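Local coordinates for probable leucine/isoleucine/valine-binding protein (Rhodopirellula baltica, PDB 4KV7) that probably binds leucine, isoleucine, valine or a related small ligand as the solute-binding protein of an ABC transport system, at residues A[152-156]-A[157-161]; A[322-326]-A[327-331]. The protein carries 1 engineered substitution. One frame throughout, in Å; residues are numbered along the deposited sequence. Where two conformers were deposited one is given.

Contact 1: residues A[152-156]-A[157-161]; sequences KGIKP and EEIGF
Glu158 keeps CG beside its own backbone N (chi1 -68°) and then runs extended (chi2 168°), which carries its carboxylate back over the backbone N of Lys155. Lys155 N donates to Glu158 OE1 at 2.9 Å. The bond is nearly straight at the hydrogen (165°), but it meets OE1 from above the carboxylate plane. The backbone answers in the other direction, with Glu158 N donating to Lys155 O at 2.8 Å. One step on, Ile159 N reaches Pro156 O at 3.3 Å, so two overlapping bonds from residue i+3 to residue i, as in a 3-10 turn, lead into the strand.

The aliphatic part of Lys155 lies against the same carboxylate, with CB 3.5 Å from Glu158 OE1. The ammonium group does not close a direct pair. A water accepts from Lys155 NZ and donates to Glu158 OE2, 2.6 Å from that oxygen. A second water donates to both Gly153 O and Glu158 OE1. OE2 also forms a salt bridge with Lys218, so each oxygen of this buried carboxylate has at least two polar partners, which probably fixes its rotation. Apart from the polar groups, Ile154 CG2 meets Ile159 CG1 at 3.9 Å. Pro156 touches Ile180 of helix 167-183.

Gly153 ends helix 138-151 in a Schellman motif with positive phi. The whole is a short helix-to-strand connection: Schellman end, 3-10 turn with the Glu158 carboxylate bonded back to the N-H of Lys155, then strand 159-164. It is a peripheral turn in one Rossmann-like α/β lobe of a periplasmic binding protein.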
# COMPACT_ATOMS: atom_id res chain seq x y z
N LYS A 152 -11.82 8.24 22.01
CA LYS A 152 -13.28 8.22 21.97
C LYS A 152 -13.90 7.34 23.05
O LYS A 152 -15.12 7.21 23.12
CB LYS A 152 -13.78 7.78 20.59
CG LYS A 152 -13.60 8.84 19.52
CD LYS A 152 -14.32 10.12 19.91
CE LYS A 152 -13.93 11.27 19.01
NZ LYS A 152 -14.54 12.55 19.47
N GLY A 153 -13.07 6.75 23.90
CA GLY A 153 -13.57 6.00 25.04
C GLY A 153 -13.66 4.50 24.83
O GLY A 153 -14.14 3.77 25.69
N ILE A 154 -13.18 4.02 23.68
CA ILE A 154 -13.03 2.58 23.50
C ILE A 154 -11.87 2.14 24.39
O ILE A 154 -10.80 2.74 24.37
CB ILE A 154 -12.76 2.23 22.04
CG1 ILE A 154 -13.89 2.74 21.15
CG2 ILE A 154 -12.56 0.72 21.87
CD1 ILE A 154 -15.23 2.11 21.45
N LYS A 155 -12.10 1.12 25.20
CA LYS A 155 -11.06 0.63 26.09
C LYS A 155 -10.04 -0.17 25.31
O LYS A 155 -10.40 -0.84 24.34
CB LYS A 155 -11.66 -0.23 27.20
CG LYS A 155 -12.60 0.54 28.09
CD LYS A 155 -13.10 -0.32 29.24
CE LYS A 155 -13.70 0.54 30.35
NZ LYS A 155 -14.74 1.47 29.83
N PRO A 156 -8.76 -0.11 25.72
CA PRO A 156 -7.74 -0.91 25.03
C PRO A 156 -8.14 -2.38 24.88
O PRO A 156 -7.90 -2.96 23.81
CB PRO A 156 -6.52 -0.77 25.95
CG PRO A 156 -6.67 0.60 26.54
CD PRO A 156 -8.16 0.79 26.73
N GLU A 157 -8.76 -2.96 25.90
CA GLU A 157 -9.17 -4.36 25.87
C GLU A 157 -10.33 -4.64 24.92
O GLU A 157 -10.65 -5.81 24.66
CB GLU A 157 -9.58 -4.82 27.28
CG GLU A 157 -10.93 -4.28 27.75
CD GLU A 157 -11.35 -4.81 29.12
OE1 GLU A 157 -10.49 -5.37 29.83
OE2 GLU A 157 -12.53 -4.65 29.49
N GLU A 158 -10.98 -3.59 24.42
CA GLU A 158 -12.12 -3.71 23.52
C GLU A 158 -11.73 -3.58 22.05
O GLU A 158 -12.60 -3.56 21.17
CB GLU A 158 -13.18 -2.66 23.86
CG GLU A 158 -13.85 -2.89 25.20
CD GLU A 158 -14.68 -1.71 25.68
OE1 GLU A 158 -14.47 -0.57 25.20
OE2 GLU A 158 -15.55 -1.92 26.54
N ILE A 159 -10.43 -3.51 21.78
CA ILE A 159 -9.94 -3.41 20.41
C ILE A 159 -9.45 -4.78 19.95
O ILE A 159 -8.49 -5.33 20.51
CB ILE A 159 -8.79 -2.39 20.30
CG1 ILE A 159 -9.27 -1.00 20.74
CG2 ILE A 159 -8.27 -2.33 18.86
CD1 ILE A 159 -8.14 0.00 20.89
N GLY A 160 -10.11 -5.31 18.93
CA GLY A 160 -9.76 -6.61 18.38
C GLY A 160 -9.15 -6.52 17.00
O GLY A 160 -9.14 -5.46 16.37
N PHE A 161 -8.63 -7.65 16.52
CA PHE A 161 -7.92 -7.70 15.25
C PHE A 161 -8.39 -8.88 14.42
O PHE A 161 -8.61 -9.97 14.95
CB PHE A 161 -6.42 -7.82 15.50
CG PHE A 161 -5.86 -6.62 16.20
CD1 PHE A 161 -5.94 -6.48 17.58
CD2 PHE A 161 -5.29 -5.60 15.46
CE1 PHE A 161 -5.46 -5.34 18.21
CE2 PHE A 161 -4.82 -4.46 16.08
CZ PHE A 161 -4.91 -4.34 17.46
O HOH W 1 -16.01 1.57 25.79
O HOH W 2 -16.76 -0.41 28.28
O HOH W 3 -7.01 -5.41 22.98

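Contact 2: residues A[322-326]-A[327-331]; sequences GEISR and SSIAA
Ser328 OG sits between Glu323 and Ser325 and ties the incoming loop to the first turn of helix 326-335. Ser325 is the N-cap, and Ser328, three residues on, takes its backbone N-H, as the side chain of that position does in a capping box. Ser325 N donates to Ser328 OG at 2.9 Å. Ser328 OG in turn donates to Glu323 O at 2.7 Å, in the carbonyl plane and on a lone pair. The hydroxyl therefore accepts from one backbone group and gives its proton to another. Its chi1 of 68° places OG between the backbone N and the carbonyl carbon of Ser328, facing back to the loop. Without the hydroxyl, as with an alanine here, Ser325 N and Glu323 O would probably be left without these partners and the loop held less firmly to the helix start.

In one of two Ser327 conformers, OG lies 3.0 Å from Ser325 OG, a less certain bond in which either hydroxyl could be the donor. The helical bonds begin at the cap: Ile329 N donates to Ser325 O, and Ala330 N to Arg326 O.

On the inner side, Ile324 CG2 crosses over Ile329 CD1 at 3.9 Å. This pair faces strand 16-24, where Ile324 touches Leu18 and Ile329 touches Phe20. The extended chain of Arg326 takes its guanidinium to backbone carbonyls of neighbouring segments, with NE on Val86 O, NH2 on Thr81 O and a weak bond from NH1 to Thr108 O. Thr81 closes helix 70-81, and the partial negative charge at that helix end would probably favour the guanidinium. Close to the cap, Ile329 CG1 lies only 3.3 Å from Ser325 O, the carbonyl that accepts from Ile329 N.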
# COMPACT_ATOMS: atom_id res chain seq x y z
N GLY A 322 24.72 11.70 -16.17
CA GLY A 322 25.49 10.54 -16.55
C GLY A 322 24.61 9.31 -16.70
O GLY A 322 23.40 9.41 -16.89
N GLU A 323 25.25 8.15 -16.63
CA GLU A 323 24.58 6.88 -16.87
C GLU A 323 23.45 6.63 -15.90
O GLU A 323 23.60 6.78 -14.68
CB GLU A 323 25.61 5.75 -16.79
CG GLU A 323 25.04 4.36 -17.01
CD GLU A 323 26.11 3.30 -16.99
OE1 GLU A 323 26.97 3.34 -16.09
OE2 GLU A 323 26.10 2.42 -17.88
N ILE A 324 22.30 6.25 -16.44
CA ILE A 324 21.18 5.82 -15.61
C ILE A 324 21.34 4.32 -15.37
O ILE A 324 21.33 3.52 -16.31
CB ILE A 324 19.85 6.17 -16.27
CG1 ILE A 324 19.72 7.69 -16.39
CG2 ILE A 324 18.69 5.60 -15.46
CD1 ILE A 324 18.73 8.16 -17.43
N SER A 325 21.53 3.95 -14.11
CA SER A 325 21.82 2.58 -13.73
C SER A 325 21.19 2.30 -12.38
O SER A 325 20.65 3.20 -11.75
CB SER A 325 23.33 2.38 -13.61
OG SER A 325 23.84 3.16 -12.54
N ARG A 326 21.26 1.04 -11.95
CA ARG A 326 20.81 0.67 -10.62
C ARG A 326 21.47 1.54 -9.57
O ARG A 326 20.81 2.08 -8.68
CB ARG A 326 21.11 -0.80 -10.35
CG ARG A 326 20.23 -1.75 -11.14
CD ARG A 326 20.59 -3.20 -10.93
NE ARG A 326 19.73 -4.04 -11.75
CZ ARG A 326 19.88 -5.35 -11.91
NH1 ARG A 326 20.85 -6.00 -11.28
NH2 ARG A 326 19.04 -6.02 -12.70
N SER A 327 22.79 1.72 -9.67
CA SER A 327 23.51 2.49 -8.68
C SER A 327 23.17 3.98 -8.73
O SER A 327 22.99 4.61 -7.69
CB SER A 327 25.02 2.28 -8.82
OG SER A 327 25.49 2.75 -10.07
N SER A 328 23.05 4.54 -9.93
CA SER A 328 22.73 5.97 -9.99
C SER A 328 21.27 6.25 -9.61
O SER A 328 20.95 7.33 -9.12
CB SER A 328 23.11 6.59 -11.34
OG SER A 328 22.30 6.11 -12.39
N ILE A 329 20.39 5.28 -9.81
CA ILE A 329 19.01 5.46 -9.37
C ILE A 329 18.91 5.41 -7.84
O ILE A 329 18.24 6.23 -7.24
CB ILE A 329 18.05 4.46 -10.03
CG1 ILE A 329 17.85 4.86 -11.50
CG2 ILE A 329 16.71 4.40 -9.29
CD1 ILE A 329 17.08 3.86 -12.31
N ALA A 330 19.61 4.46 -7.22
CA ALA A 330 19.64 4.38 -5.77
C ALA A 330 20.16 5.70 -5.19
O ALA A 330 19.58 6.24 -4.25
CB ALA A 330 20.50 3.21 -5.33
N ALA A 331 21.24 6.22 -5.77
CA ALA A 331 21.81 7.47 -5.30
C ALA A 331 20.85 8.64 -5.52
O ALA A 331 20.70 9.50 -4.66
CB ALA A 331 23.15 7.74 -5.99

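How the contacts relate
From the N terminus, strand 16-24 comes first and later receives the isoleucines of contact 2. Contact 1 follows much further on, at residues 152-161, where it closes the short turn from helix 138-151 into strand 159-164. Contact 2, at 322-331, closes the turn between helices 301-319 and 326-335. The two are in series and neither nests nor crosses. They lie on opposite sides of the chain's centre, with their own centres about 47 Å apart. Contact 1 belongs to the lobe built on the seven-stranded mixed sheet. Contact 2 packs on the lobe that begins with strand 16-24.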